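Local structure of inorganic pyrophosphatase (Helicobacter pylori, 2BQX) at residues 51-56 against 76-81; 61-66 against 100-105. The protein catalyses the magnesium-dependent hydrolysis of inorganic pyrophosphate to two phosphate ions and works as a homohexamer. All blocks are in the same frame, centred on the assembly; numbering follows the deposited sequence.

Contact 1 (51-56 against 76-81)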
ATOM      1  N   PRO A  51      -2.393 -12.779  10.774  1.00 21.43           N
ATOM      2  CA  PRO A  51      -1.786 -11.999  11.857  1.00 21.74           C
ATOM      3  C   PRO A  51      -0.273 -12.109  11.983  1.00 21.18           C
ATOM      4  O   PRO A  51       0.335 -11.463  12.837  1.00 20.81           O
ATOM      5  CB  PRO A  51      -2.514 -12.515  13.091  1.00 22.05           C
ATOM      6  CG  PRO A  51      -2.697 -13.956  12.770  1.00 23.10           C
ATOM      7  CD  PRO A  51      -3.142 -13.930  11.314  1.00 21.42           C
ATOM      8  N   ALA A  52       0.333 -12.929  11.134  1.00 19.40           N
ATOM      9  CA  ALA A  52       1.785 -13.094  11.146  1.00 18.82           C
ATOM     10  C   ALA A  52       2.221 -13.719   9.848  1.00 18.12           C
ATOM     11  O   ALA A  52       1.396 -14.147   9.048  1.00 17.85           O
ATOM     12  CB  ALA A  52       2.215 -13.997  12.301  1.00 19.03           C
ATOM     13  N   ASN A  53       3.527 -13.758   9.640  1.00 18.29           N
ATOM     14  CA  ASN A  53       4.069 -14.399   8.462  1.00 19.04           C
ATOM     15  C   ASN A  53       3.866 -15.872   8.788  1.00 20.29           C
ATOM     16  O   ASN A  53       3.902 -16.262   9.956  1.00 19.22           O
ATOM     17  CB  ASN A  53       5.545 -14.048   8.312  1.00 19.74           C
ATOM     18  CG  ASN A  53       5.758 -12.560   8.075  1.00 19.39           C
ATOM     19  OD1 ASN A  53       5.347 -12.021   7.039  1.00 18.75           O
ATOM     20  ND2 ASN A  53       6.394 -11.883   9.037  1.00 19.86           N
ATOM     21  N   TYR A  54       3.649 -16.679   7.759  1.00 18.85           N
ATOM     22  CA  TYR A  54       3.369 -18.096   7.942  1.00 21.87           C
ATOM     23  C   TYR A  54       4.159 -18.973   6.977  1.00 20.94           C
ATOM     24  O   TYR A  54       4.276 -18.648   5.798  1.00 17.59           O
ATOM     25  CB  TYR A  54       1.872 -18.299   7.719  1.00 24.82           C
ATOM     26  CG  TYR A  54       1.358 -19.689   7.968  1.00 29.71           C
ATOM     27  CD1 TYR A  54       1.579 -20.725   7.054  1.00 31.12           C
ATOM     28  CD2 TYR A  54       0.631 -19.970   9.119  1.00 33.25           C
ATOM     29  CE1 TYR A  54       1.080 -22.009   7.295  1.00 34.45           C
ATOM     30  CE2 TYR A  54       0.133 -21.234   9.365  1.00 35.80           C
ATOM     31  CZ  TYR A  54       0.359 -22.248   8.455  1.00 35.70           C
ATOM     32  OH  TYR A  54      -0.147 -23.494   8.732  1.00 39.00           O
ATOM     33  N   GLY A  55       4.685 -20.090   7.470  1.00 20.09           N
ATOM     34  CA  GLY A  55       5.442 -20.969   6.599  1.00 21.52           C
ATOM     35  C   GLY A  55       5.655 -22.356   7.174  1.00 22.42           C
ATOM     36  O   GLY A  55       4.917 -22.795   8.055  1.00 22.26           O
ATOM     37  N   PHE A  56       6.670 -23.052   6.679  1.00 22.90           N
ATOM     38  CA  PHE A  56       6.956 -24.396   7.170  1.00 24.21           C
ATOM     39  C   PHE A  56       8.453 -24.599   7.350  1.00 24.45           C
ATOM     40  O   PHE A  56       9.265 -23.850   6.804  1.00 23.07           O
ATOM     41  CB  PHE A  56       6.403 -25.441   6.193  1.00 23.82           C
ATOM     42  CG  PHE A  56       7.139 -25.497   4.880  1.00 24.79           C
ATOM     43  CD1 PHE A  56       8.317 -26.235   4.755  1.00 25.20           C
ATOM     44  CD2 PHE A  56       6.673 -24.784   3.776  1.00 23.96           C
ATOM     45  CE1 PHE A  56       9.018 -26.259   3.557  1.00 23.07           C
ATOM     46  CE2 PHE A  56       7.367 -24.802   2.573  1.00 24.32           C
ATOM     47  CZ  PHE A  56       8.544 -25.542   2.461  1.00 24.82           C
ATOM     48  N   VAL A  76       7.108  -6.567  10.455  1.00 21.75           N
ATOM     49  CA  VAL A  76       7.108  -6.469   8.997  1.00 21.56           C
ATOM     50  C   VAL A  76       6.629  -7.744   8.312  1.00 20.83           C
ATOM     51  O   VAL A  76       6.622  -8.814   8.911  1.00 20.08           O
ATOM     52  CB  VAL A  76       8.512  -6.116   8.436  1.00 22.48           C
ATOM     53  CG1 VAL A  76       9.013  -4.830   9.063  1.00 23.39           C
ATOM     54  CG2 VAL A  76       9.485  -7.260   8.669  1.00 21.87           C
ATOM     55  N   ALA A  77       6.215  -7.602   7.057  1.00 18.48           N
ATOM     56  CA  ALA A  77       5.730  -8.719   6.253  1.00 19.34           C
ATOM     57  C   ALA A  77       6.831  -9.216   5.306  1.00 19.61           C
ATOM     58  O   ALA A  77       7.376  -8.436   4.523  1.00 21.00           O
ATOM     59  CB  ALA A  77       4.508  -8.269   5.437  1.00 18.15           C
ATOM     60  N   PHE A  78       7.158 -10.504   5.391  1.00 17.64           N
ATOM     61  CA  PHE A  78       8.175 -11.102   4.538  1.00 18.48           C
ATOM     62  C   PHE A  78       7.507 -11.642   3.273  1.00 17.85           C
ATOM     63  O   PHE A  78       6.392 -12.168   3.325  1.00 17.27           O
ATOM     64  CB  PHE A  78       8.892 -12.250   5.273  1.00 18.11           C
ATOM     65  CG  PHE A  78       9.576 -11.822   6.545  1.00 21.79           C
ATOM     66  CD1 PHE A  78      10.445 -10.733   6.548  1.00 22.30           C
ATOM     67  CD2 PHE A  78       9.327 -12.484   7.742  1.00 20.96           C
ATOM     68  CE1 PHE A  78      11.056 -10.307   7.727  1.00 21.54           C
ATOM     69  CE2 PHE A  78       9.933 -12.066   8.929  1.00 22.98           C
ATOM     70  CZ  PHE A  78      10.795 -10.973   8.918  1.00 20.71           C
ATOM     71  N   GLN A  79       8.202 -11.516   2.149  1.00 17.00           N
ATOM     72  CA  GLN A  79       7.700 -11.964   0.852  1.00 17.68           C
ATOM     73  C   GLN A  79       7.469 -13.466   0.767  1.00 17.72           C
ATOM     74  O   GLN A  79       8.337 -14.257   1.146  1.00 17.87           O
ATOM     75  CB  GLN A  79       8.685 -11.543  -0.237  1.00 17.25           C
ATOM     76  CG  GLN A  79       8.265 -11.945  -1.642  1.00 19.12           C
ATOM     77  CD  GLN A  79       9.029 -11.165  -2.695  1.00 19.53           C
ATOM     78  OE1 GLN A  79       8.888  -9.944  -2.800  1.00 20.51           O
ATOM     79  NE2 GLN A  79       9.846 -11.861  -3.469  1.00 20.76           N
ATOM     80  N   ALA A  80       6.299 -13.866   0.274  1.00 18.21           N
ATOM     81  CA  ALA A  80       6.011 -15.290   0.144  1.00 17.29           C
ATOM     82  C   ALA A  80       7.110 -15.875  -0.731  1.00 18.75           C
ATOM     83  O   ALA A  80       7.491 -15.282  -1.738  1.00 19.40           O
ATOM     84  CB  ALA A  80       4.646 -15.512  -0.502  1.00 17.98           C
ATOM     85  N   GLY A  81       7.629 -17.032  -0.338  1.00 18.03           N
ATOM     86  CA  GLY A  81       8.690 -17.644  -1.111  1.00 19.51           C
ATOM     87  C   GLY A  81      10.066 -17.406  -0.517  1.00 20.81           C
ATOM     88  O   GLY A  81      11.013 -18.105  -0.869  1.00 22.69           O
TER
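Asn53 reads the backbone of residues 76-81 with both ends of its carboxamide. Its OD1 accepts the N-H of Phe78 at 2.9 Å in a nearly straight bond (163°), the N-H coming in from above the carbonyl plane, well off the in-plane direction. The amide nitrogen ND2 donates a hydrogen bond to Val76 O over 3.1 Å, this time within the planes of both groups. The side chain thus spans Ala77, whose CA lies 3.4 Å from Asn53 OD1. Beside the amide stands the Phe78 ring, its CD2 3.3 Å from Asn53 ND2, with amide and ring planes 29° apart. Asn53 holds CG anti to its own carbonyl carbon (chi1 -64°), which carries the amide toward the loop at 76-78. A second donor, Lys23 N, also reaches OD1, so two backbone N-H groups grip this buried oxygen. The backbone of Asn53 pairs with Val72, while Val76 and Phe78 pack on Ile27 and Val40 of a second subunit. The amide fastens the irregular link between strands 69-72 and 83-96 to the start of strand 53-56, in the curled beta-sheet of the soluble pyrophosphatase fold.

Contact 2 (61-66 against 100-105)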
ATOM      1  N   LEU A  61       8.444 -33.548   9.406  1.00 29.94           N
ATOM      2  CA  LEU A  61       7.195 -34.237   9.128  1.00 31.04           C
ATOM      3  C   LEU A  61       6.262 -34.009  10.313  1.00 31.10           C
ATOM      4  O   LEU A  61       6.462 -34.575  11.389  1.00 30.87           O
ATOM      5  CB  LEU A  61       7.467 -35.737   8.920  1.00 32.16           C
ATOM      6  CG  LEU A  61       6.469 -36.533   8.076  1.00 32.58           C
ATOM      7  CD1 LEU A  61       5.116 -36.522   8.761  1.00 35.63           C
ATOM      8  CD2 LEU A  61       6.363 -35.933   6.681  1.00 33.93           C
ATOM      9  N   GLY A  62       5.256 -33.162  10.106  1.00 31.17           N
ATOM     10  CA  GLY A  62       4.299 -32.849  11.152  1.00 31.74           C
ATOM     11  C   GLY A  62       3.158 -33.844  11.268  1.00 32.21           C
ATOM     12  O   GLY A  62       3.128 -34.852  10.560  1.00 32.63           O
ATOM     13  N   SER A  63       2.213 -33.552  12.159  1.00 32.64           N
ATOM     14  CA  SER A  63       1.057 -34.419  12.395  1.00 32.42           C
ATOM     15  C   SER A  63       0.252 -34.813  11.161  1.00 31.33           C
ATOM     16  O   SER A  63      -0.199 -35.951  11.055  1.00 29.99           O
ATOM     17  CB  SER A  63       0.101 -33.768  13.402  1.00 33.78           C
ATOM     18  OG  SER A  63       0.701 -33.640  14.674  1.00 37.38           O
ATOM     19  N   ASP A  64       0.058 -33.882  10.233  1.00 30.01           N
ATOM     20  CA  ASP A  64      -0.731 -34.175   9.043  1.00 29.95           C
ATOM     21  C   ASP A  64       0.056 -34.718   7.857  1.00 29.22           C
ATOM     22  O   ASP A  64      -0.466 -34.783   6.749  1.00 30.12           O
ATOM     23  CB  ASP A  64      -1.511 -32.931   8.613  1.00 31.34           C
ATOM     24  CG  ASP A  64      -0.606 -31.789   8.207  1.00 32.16           C
ATOM     25  OD1 ASP A  64      -1.141 -30.723   7.835  1.00 35.79           O
ATOM     26  OD2 ASP A  64       0.634 -31.956   8.259  1.00 29.99           O
ATOM     27  N   GLY A  65       1.310 -35.098   8.078  1.00 28.50           N
ATOM     28  CA  GLY A  65       2.101 -35.639   6.987  1.00 28.65           C
ATOM     29  C   GLY A  65       2.835 -34.599   6.163  1.00 30.41           C
ATOM     30  O   GLY A  65       3.566 -34.940   5.237  1.00 30.32           O
ATOM     31  N   ASP A  66       2.632 -33.327   6.484  1.00 30.34           N
ATOM     32  CA  ASP A  66       3.312 -32.254   5.769  1.00 30.73           C
ATOM     33  C   ASP A  66       4.329 -31.616   6.711  1.00 28.38           C
ATOM     34  O   ASP A  66       4.267 -31.807   7.928  1.00 28.87           O
ATOM     35  CB  ASP A  66       2.297 -31.205   5.295  1.00 33.28           C
ATOM     36  CG  ASP A  66       1.442 -31.695   4.133  1.00 36.89           C
ATOM     37  OD1 ASP A  66       0.434 -31.033   3.819  1.00 39.88           O
ATOM     38  OD2 ASP A  66       1.783 -32.732   3.525  1.00 40.13           O
ATOM     39  N   MET A 100      -5.584 -33.225  14.906  1.00 29.42           N
ATOM     40  CA  MET A 100      -4.813 -32.238  15.635  1.00 30.55           C
ATOM     41  C   MET A 100      -3.807 -31.561  14.722  1.00 30.33           C
ATOM     42  O   MET A 100      -3.321 -32.149  13.754  1.00 29.33           O
ATOM     43  CB  MET A 100      -4.102 -32.891  16.821  1.00 32.12           C
ATOM     44  CG  MET A 100      -5.053 -33.358  17.908  1.00 35.02           C
ATOM     45  SD  MET A 100      -6.167 -32.038  18.453  1.00 38.18           S
ATOM     46  CE  MET A 100      -5.035 -30.962  19.342  1.00 37.53           C
ATOM     47  N   ASP A 101      -3.513 -30.306  15.025  1.00 28.93           N
ATOM     48  CA  ASP A 101      -2.567 -29.553  14.230  1.00 29.71           C
ATOM     49  C   ASP A 101      -1.786 -28.684  15.195  1.00 30.00           C
ATOM     50  O   ASP A 101      -2.294 -28.282  16.239  1.00 29.68           O
ATOM     51  CB  ASP A 101      -3.303 -28.699  13.195  1.00 29.20           C
ATOM     52  CG  ASP A 101      -2.373 -28.133  12.132  1.00 33.35           C
ATOM     53  OD1 ASP A 101      -1.175 -28.491  12.116  1.00 32.50           O
ATOM     54  OD2 ASP A 101      -2.848 -27.332  11.302  1.00 34.33           O
ATOM     55  N   GLU A 102      -0.537 -28.418  14.852  1.00 29.62           N
ATOM     56  CA  GLU A 102       0.316 -27.613  15.699  1.00 30.38           C
ATOM     57  C   GLU A 102       0.929 -26.514  14.853  1.00 28.86           C
ATOM     58  O   GLU A 102       1.291 -26.741  13.698  1.00 30.70           O
ATOM     59  CB  GLU A 102       1.428 -28.480  16.299  1.00 32.52           C
ATOM     60  CG  GLU A 102       2.280 -29.175  15.240  1.00 38.19           C
ATOM     61  CD  GLU A 102       1.542 -30.309  14.542  1.00 40.60           C
ATOM     62  OE1 GLU A 102       1.835 -30.571  13.355  1.00 41.25           O
ATOM     63  OE2 GLU A 102       0.681 -30.947  15.186  1.00 41.78           O
ATOM     64  N   LYS A 103       1.020 -25.314  15.411  1.00 26.77           N
ATOM     65  CA  LYS A 103       1.633 -24.210  14.684  1.00 25.63           C
ATOM     66  C   LYS A 103       2.743 -23.687  15.582  1.00 23.89           C
ATOM     67  O   LYS A 103       2.473 -23.154  16.653  1.00 23.61           O
ATOM     68  CB  LYS A 103       0.629 -23.078  14.415  1.00 27.21           C
ATOM     69  CG  LYS A 103      -0.655 -23.479  13.699  1.00 27.72           C
ATOM     70  CD  LYS A 103      -0.409 -23.970  12.289  1.00 26.07           C
ATOM     71  CE  LYS A 103      -1.722 -24.363  11.609  1.00 27.56           C
ATOM     72  NZ  LYS A 103      -1.487 -25.073  10.324  1.00 27.67           N
ATOM     73  N   LEU A 104       3.988 -23.861  15.161  1.00 22.06           N
ATOM     74  CA  LEU A 104       5.109 -23.368  15.942  1.00 22.14           C
ATOM     75  C   LEU A 104       5.020 -21.840  15.950  1.00 22.05           C
ATOM     76  O   LEU A 104       4.613 -21.238  14.959  1.00 22.10           O
ATOM     77  CB  LEU A 104       6.434 -23.815  15.309  1.00 22.25           C
ATOM     78  CG  LEU A 104       6.736 -25.320  15.320  1.00 21.12           C
ATOM     79  CD1 LEU A 104       7.997 -25.622  14.510  1.00 22.07           C
ATOM     80  CD2 LEU A 104       6.906 -25.780  16.753  1.00 21.43           C
ATOM     81  N   ILE A 105       5.378 -21.221  17.071  1.00 21.23           N
ATOM     82  CA  ILE A 105       5.354 -19.762  17.190  1.00 20.66           C
ATOM     83  C   ILE A 105       6.808 -19.317  17.233  1.00 20.89           C
ATOM     84  O   ILE A 105       7.557 -19.717  18.128  1.00 20.94           O
ATOM     85  CB  ILE A 105       4.650 -19.302  18.487  1.00 19.29           C
ATOM     86  CG1 ILE A 105       3.217 -19.849  18.538  1.00 19.89           C
ATOM     87  CG2 ILE A 105       4.662 -17.770  18.581  1.00 20.53           C
ATOM     88  CD1 ILE A 105       2.333 -19.461  17.373  1.00 18.05           C
TER
HETATM   89  O   HOH W   1      -0.031 -30.977  11.198  1.00 34.88           O
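Ser63 and Glu102 meet through two hydrogen bonds, by which a type I beta turn, Gly62 to Gly65, is held against strand 99-108 beside the predicted magnesium site. The carboxylate of Glu102 spends one oxygen on each donor of Ser63: OE1 receives the backbone N at 3.2 Å, and OE2 takes the hydroxyl OG at 2.7 Å. Both donors come from the syn side, yet they stand 33° and 35° out of the carboxylate plane, so the serine sits somewhat over the group and not squarely at its end. Bends in the glutamate chain make this possible: CG lies between the backbone N and the carbonyl carbon (chi1 58°), and chi2 folds the carboxylate toward the turn. Val163 of helix 157-171 packs on the same side chain.

A water extends this bonding to the neighbouring acid. It accepts from Asp64 N and lies 2.9 Å from Asp101 OD1 as well as 2.9 Å from Glu102 OE1, placed to donate to both, although further acceptors lie in reach. Asp64 and Asp101 are both predicted ligands of one magnesium ion; their OD1 atoms are 4.8 Å apart, a proximity of like charges that a bound cation would be expected to relieve. Lys103 NZ, in a salt bridge with Asp101 OD2 at 2.8 Å and in a second one with Asp69, probably offsets part of that charge. Asp64 is fixed by an Asx turn, its OD2 accepting Asp66 N.

Overall arrangement
The two contacts tie loops to one curled sheet, their centres about 17 Å apart on opposite sides of the chain's centre. Contact 1 is the more enclosed: a neutral amide meets main-chain groups, and neighbouring subunits cover part of the loop. Contact 2 has a buried glutamate, but its turn is exposed and untouched by other chains of the assembly; carboxylates, a hydroxyl and water replace the amide. Their segments alternate along the sequence and meet where Tyr54 OH lies 2.6 Å from Lys103 NZ, a probable hydrogen bond. Tyr54, a predicted substrate ligand, thus links the strand of contact 1 to the predicted metal site of contact 2.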